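PDB 5AVM: phosphoribosylformylglycinamidine cyclo-ligase from Thermus thermophilus HB8, which catalyses the ATP-dependent closure of the imidazole ring that converts formylglycinamidine ribonucleotide to 5-aminoimidazole ribonucleotide in de novo purine biosynthesis. Local coordinates for the interface of chains A and B. Coordinates in Å, arbitrary orientation; residue numbers count along the deposited sequence, not the author numbering. Chains: chain A/B, Phosphoribosylformylglycinamidine cyclo-ligase.

Contact 1: the interface of chains A and B. Residues chain A 104, 106, 141, 144-145, 151; chain B 145, 151, 153.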
# COMPACT_ATOMS: atom_id res chain seq x y z
N TYR A 104 -1.71 0.72 -4.45
CA TYR A 104 -1.08 2.02 -4.37
C TYR A 104 -0.07 2.07 -5.51
O TYR A 104 0.86 1.26 -5.57
CB TYR A 104 -0.38 2.19 -3.02
CG TYR A 104 0.45 3.45 -2.92
CD1 TYR A 104 -0.15 4.71 -2.89
CD2 TYR A 104 1.85 3.39 -2.90
CE1 TYR A 104 0.62 5.87 -2.85
CE2 TYR A 104 2.62 4.54 -2.86
CZ TYR A 104 2.00 5.78 -2.83
OH TYR A 104 2.78 6.92 -2.79
N ALA A 106 2.52 4.71 -7.72
CA ALA A 106 3.18 6.02 -7.73
C ALA A 106 4.11 6.11 -8.94
O ALA A 106 4.58 5.09 -9.44
CB ALA A 106 3.94 6.23 -6.44
N MET A 141 4.74 11.89 -8.39
CA MET A 141 5.79 12.64 -7.72
C MET A 141 7.12 12.64 -8.48
O MET A 141 8.05 11.93 -8.09
CB MET A 141 6.00 12.08 -6.31
CG MET A 141 4.71 11.95 -5.49
SD MET A 141 5.03 11.56 -3.77
CE MET A 141 4.97 9.79 -3.81
N VAL A 144 10.19 12.53 -6.64
CA VAL A 144 10.51 11.31 -5.90
C VAL A 144 10.99 10.17 -6.80
O VAL A 144 11.91 9.44 -6.45
CB VAL A 144 9.27 10.83 -5.08
CG1 VAL A 144 9.50 9.42 -4.55
CG2 VAL A 144 9.01 11.80 -3.93
N TYR A 145 10.35 10.05 -7.96
CA TYR A 145 10.68 9.01 -8.91
C TYR A 145 11.55 9.47 -10.07
O TYR A 145 11.44 10.60 -10.54
CB TYR A 145 9.38 8.39 -9.45
CG TYR A 145 8.70 7.50 -8.43
CD1 TYR A 145 9.12 6.19 -8.24
CD2 TYR A 145 7.70 8.00 -7.60
CE1 TYR A 145 8.57 5.39 -7.25
CE2 TYR A 145 7.15 7.21 -6.59
CZ TYR A 145 7.59 5.90 -6.42
OH TYR A 145 7.07 5.11 -5.42
N ASP A 151 6.17 2.37 -9.27
CA ASP A 151 6.25 1.42 -8.18
C ASP A 151 4.84 0.92 -7.94
O ASP A 151 3.93 1.70 -7.69
CB ASP A 151 6.80 2.03 -6.89
CG ASP A 151 6.97 0.99 -5.78
OD1 ASP A 151 7.47 -0.12 -6.07
OD2 ASP A 151 6.61 1.28 -4.62
N TYR B 145 13.95 5.18 -7.56
CA TYR B 145 13.94 6.43 -6.82
C TYR B 145 15.09 7.40 -7.07
O TYR B 145 16.21 6.99 -7.36
CB TYR B 145 13.88 6.12 -5.32
CG TYR B 145 12.58 5.46 -4.92
CD1 TYR B 145 11.44 6.23 -4.71
CD2 TYR B 145 12.48 4.07 -4.84
CE1 TYR B 145 10.21 5.62 -4.43
CE2 TYR B 145 11.26 3.45 -4.56
CZ TYR B 145 10.13 4.24 -4.36
OH TYR B 145 8.91 3.65 -4.11
N ASP B 151 9.45 7.13 -0.25
CA ASP B 151 8.02 7.14 -0.51
C ASP B 151 7.41 6.43 0.69
O ASP B 151 7.68 5.26 0.94
CB ASP B 151 7.67 6.39 -1.79
CG ASP B 151 6.22 6.59 -2.21
OD1 ASP B 151 5.37 6.79 -1.33
OD2 ASP B 151 5.93 6.54 -3.42
N ALA B 153 4.08 5.15 2.25
CA ALA B 153 2.69 4.78 1.98
C ALA B 153 2.22 3.83 3.05
O ALA B 153 3.02 3.31 3.82
CB ALA B 153 2.58 4.13 0.62

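Contact 2: the interface of chains A and B. Residues chain A 100, 102, 134, 157; chain B 57-60, 157.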
# COMPACT_ATOMS: atom_id res chain seq x y z
N PHE A 100 -9.79 -9.02 0.87
CA PHE A 100 -9.85 -7.91 -0.07
C PHE A 100 -8.50 -7.26 -0.33
O PHE A 100 -7.57 -7.39 0.47
CB PHE A 100 -10.90 -6.87 0.38
CG PHE A 100 -10.66 -6.29 1.76
CD1 PHE A 100 -9.74 -5.27 1.96
CD2 PHE A 100 -11.42 -6.72 2.84
CE1 PHE A 100 -9.58 -4.68 3.22
CE2 PHE A 100 -11.28 -6.13 4.11
CZ PHE A 100 -10.35 -5.11 4.30
N LEU A 102 -6.15 -3.72 -1.92
CA LEU A 102 -6.07 -2.28 -2.16
C LEU A 102 -4.73 -2.03 -2.82
O LEU A 102 -3.72 -2.60 -2.41
CB LEU A 102 -6.13 -1.49 -0.85
CG LEU A 102 -7.50 -1.33 -0.18
CD1 LEU A 102 -7.69 -2.38 0.88
CD2 LEU A 102 -7.58 0.04 0.44
N LEU A 134 -11.00 -3.49 -3.21
CA LEU A 134 -11.69 -2.47 -2.43
C LEU A 134 -11.34 -1.04 -2.80
O LEU A 134 -12.08 -0.38 -3.53
CB LEU A 134 -11.44 -2.72 -0.95
CG LEU A 134 -12.62 -2.41 -0.04
CD1 LEU A 134 -13.77 -3.33 -0.36
CD2 LEU A 134 -12.19 -2.57 1.40
N VAL A 157 -5.73 -8.16 2.63
CA VAL A 157 -6.19 -8.50 3.96
C VAL A 157 -6.75 -9.91 3.89
O VAL A 157 -7.33 -10.31 2.87
CB VAL A 157 -7.28 -7.51 4.43
CG1 VAL A 157 -7.89 -7.97 5.77
CG2 VAL A 157 -6.67 -6.11 4.59
N VAL B 57 -13.95 -1.81 5.83
CA VAL B 57 -13.58 -0.76 4.89
C VAL B 57 -12.08 -0.54 5.04
O VAL B 57 -11.45 -1.05 5.96
CB VAL B 57 -14.32 0.56 5.20
CG1 VAL B 57 -15.80 0.41 4.94
CG2 VAL B 57 -14.09 0.97 6.64
N ALA B 58 -11.51 0.21 4.11
CA ALA B 58 -10.09 0.49 4.17
C ALA B 58 -9.73 1.56 3.16
O ALA B 58 -10.51 1.89 2.26
CB ALA B 58 -9.27 -0.78 3.93
N THR B 59 -8.53 2.08 3.31
CA THR B 59 -8.02 3.11 2.44
C THR B 59 -6.51 2.92 2.43
O THR B 59 -5.94 2.37 3.37
CB THR B 59 -8.38 4.52 3.00
OG1 THR B 59 -7.87 5.54 2.14
CG2 THR B 59 -7.82 4.71 4.40
N THR B 60 -5.86 3.34 1.35
CA THR B 60 -4.41 3.26 1.25
C THR B 60 -3.97 4.67 0.82
O THR B 60 -4.61 5.29 -0.03
CB THR B 60 -3.95 2.18 0.25
OG1 THR B 60 -2.55 1.93 0.45
CG2 THR B 60 -4.20 2.61 -1.20
N VAL B 157 -7.22 -0.17 7.92
CA VAL B 157 -8.45 -0.96 7.83
C VAL B 157 -9.35 -0.50 8.96
O VAL B 157 -8.88 -0.14 10.04
CB VAL B 157 -8.15 -2.48 7.97
CG1 VAL B 157 -9.46 -3.28 7.98
CG2 VAL B 157 -7.26 -2.93 6.82

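Contact 3: the interface of chains A and B. Residues chain A 54; chain B 100, 132, 134.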
# COMPACT_ATOMS: atom_id res chain seq x y z
N PRO A 54 -5.92 -7.62 16.77
CA PRO A 54 -6.67 -7.78 15.52
C PRO A 54 -7.02 -9.25 15.27
O PRO A 54 -6.22 -10.13 15.56
CB PRO A 54 -5.70 -7.24 14.46
CG PRO A 54 -4.89 -6.24 15.21
CD PRO A 54 -4.62 -6.97 16.51
N PHE B 100 -6.71 -1.25 12.33
CA PHE B 100 -5.27 -1.49 12.34
C PHE B 100 -4.59 -0.88 11.11
O PHE B 100 -5.23 -0.66 10.08
CB PHE B 100 -4.98 -3.00 12.43
CG PHE B 100 -5.57 -3.82 11.32
CD1 PHE B 100 -4.97 -3.86 10.06
CD2 PHE B 100 -6.71 -4.59 11.54
CE1 PHE B 100 -5.50 -4.65 9.05
CE2 PHE B 100 -7.25 -5.39 10.53
CZ PHE B 100 -6.64 -5.42 9.28
N PRO B 132 -3.86 -0.61 16.44
CA PRO B 132 -2.84 -1.67 16.37
C PRO B 132 -1.99 -1.48 15.12
O PRO B 132 -2.52 -1.23 14.03
CB PRO B 132 -3.68 -2.94 16.29
CG PRO B 132 -4.89 -2.59 17.09
CD PRO B 132 -5.20 -1.19 16.63
N LEU B 134 0.49 -3.18 12.41
CA LEU B 134 0.90 -4.47 11.85
C LEU B 134 2.29 -4.41 11.19
O LEU B 134 2.82 -3.34 10.91
CB LEU B 134 -0.14 -4.96 10.84
CG LEU B 134 -1.26 -5.87 11.38
CD1 LEU B 134 -1.86 -5.28 12.64
CD2 LEU B 134 -2.31 -6.06 10.30

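Contact 1: the interface of chains A and B
B:Asp151 reaches over to the phenols of A:Tyr104 and A:Tyr145, a small example of how one carboxylate can knit two subunits together. Its CG stands anti to the backbone N (chi1 -170°), which carries the group across the boundary. From the base outward, CB lies 3.9 Å from A:Tyr145 OH, and CG faces both phenol oxygens. OD1 then accepts from A:Tyr104 OH at 3.0 Å through its syn lone pair, with ring and carboxylate turned 84° apart. OD2 accepts from A:Tyr145 OH at 2.7 Å on its anti side, 24° out of the carboxylate plane, while the methyl CE of A:Met141 closes in at 3.4 Å. Two phenols gripping separate oxygens probably hold the carboxylate against turning. A:Tyr145 OH also shares a hydrogen bond with B:Tyr145 OH at 2.7 Å, the two side chains running alongside each other in the same direction. With an alanine at A:Tyr145, B:Asp151 OD2 would probably lose its short bond and B:Tyr145 its phenol mate. B:Ala153 CB sits over one face of the A:Tyr104 ring, 3.8 Å from the centroid. The site joins strand 96-107 of chain A to strand 150-161 of chain B, beside an antiparallel bridge between the two Tyr145 loops.

Contact 2: the interface of chains A and B
The ring of A:Phe100 is sandwiched within its own subunit and turns rim atom CE1 to chain B, where it meets B:Ala58 CB at 4.0 Å. A:Leu134 CD2 rests 3.7 Å above the plane on one face, and A:Val157 CB lies on the opposite face, both set toward the rim. In this AIR synthase family protein the patch is an apolar strand-to-strand seam of the dimer: strands 96-107 and 133-140 of chain A face strand 54-62 of chain B, and strand 150-160 meets strand 150-161 of chain B at the valines. The two flanking aliphatic groups probably keep the phenylalanine ring from tilting. A:Leu102, two residues along the same strand, splits its branches over the partner. Its CD1 packs against the methyl of B:Ala58 at 3.8 Å, while CD2 lies against the main chain of B:Thr59, 3.7 Å from CA, and also approaches the backbone N of B:Thr60. The small side chain of B:Ala58 probably lets the leucine methyl groups come close to the strand backbone. On the other flank A:Leu134 CD2, already on the phenylalanine face, reaches the backbone N of B:Ala58 at 3.9 Å. Near the two-fold axis A:Val157 and B:Val157 meet methyl to methyl, their CG2 atoms 3.9 Å apart and the side chains crossing at a slant. Each valine sets CG1 anti to the backbone N (chi1 173° in chain A), which turns CG2 toward its twin.

Contact 3: the interface of chains A and B
The loop leading into strand 57-62 of chain A, close to the start of its ordered chain, brings A:Pro54 up against B:Pro132, B:Phe100 and B:Leu134. In this AIR synthase protein it adds an apolar contact at one end of the dimer seam, meeting strand 97-107 of chain B and the loop that carries B:Pro132 and B:Leu134. The partner hides 55 Å² of A:Pro54, far more than is hidden on any residue it touches here. Its CG, the outer corner of the pyrrolidine ring, approaches B:Pro132 CB at 3.7 Å, and CD follows at 4.1 Å from the same atom. The two pyrrolidine rings pass alongside, pointing opposite ways. CG also reaches the branch methyl CD1 of B:Leu134 at 4.1 Å, while CB turns to the aromatic rim of B:Phe100, 4.1 Å from CD2. Adjacent corners of one closed ring are thus divided among three apolar partners. Behind them the chain B residues support one another: the other methyl of B:Leu134, CD2, lies 3.5 Å from CD1 of B:Phe100. With chi1 at 58° the phenylalanine ring stands over its own backbone, flanked by N and the carbonyl carbon, and turns CD2 to A:Pro54.

The contacts follow one seam, with C-alpha centres about 19 Å apart for contacts 1 and 2, 13 Å for contacts 2 and 3, and 24 Å for contacts 1 and 3. Strands 96-107 and 150-160 of chain A run through contacts 1 and 2. Phe100 and Leu134 serve contact 2 from chain A and contact 3 from chain B, so two-fold symmetry uses each residue at both places. The seam passes from a hydrogen-bonded end to apolar packing, which would probably fix the register of the strands and is consistent with the dimer typical of this family.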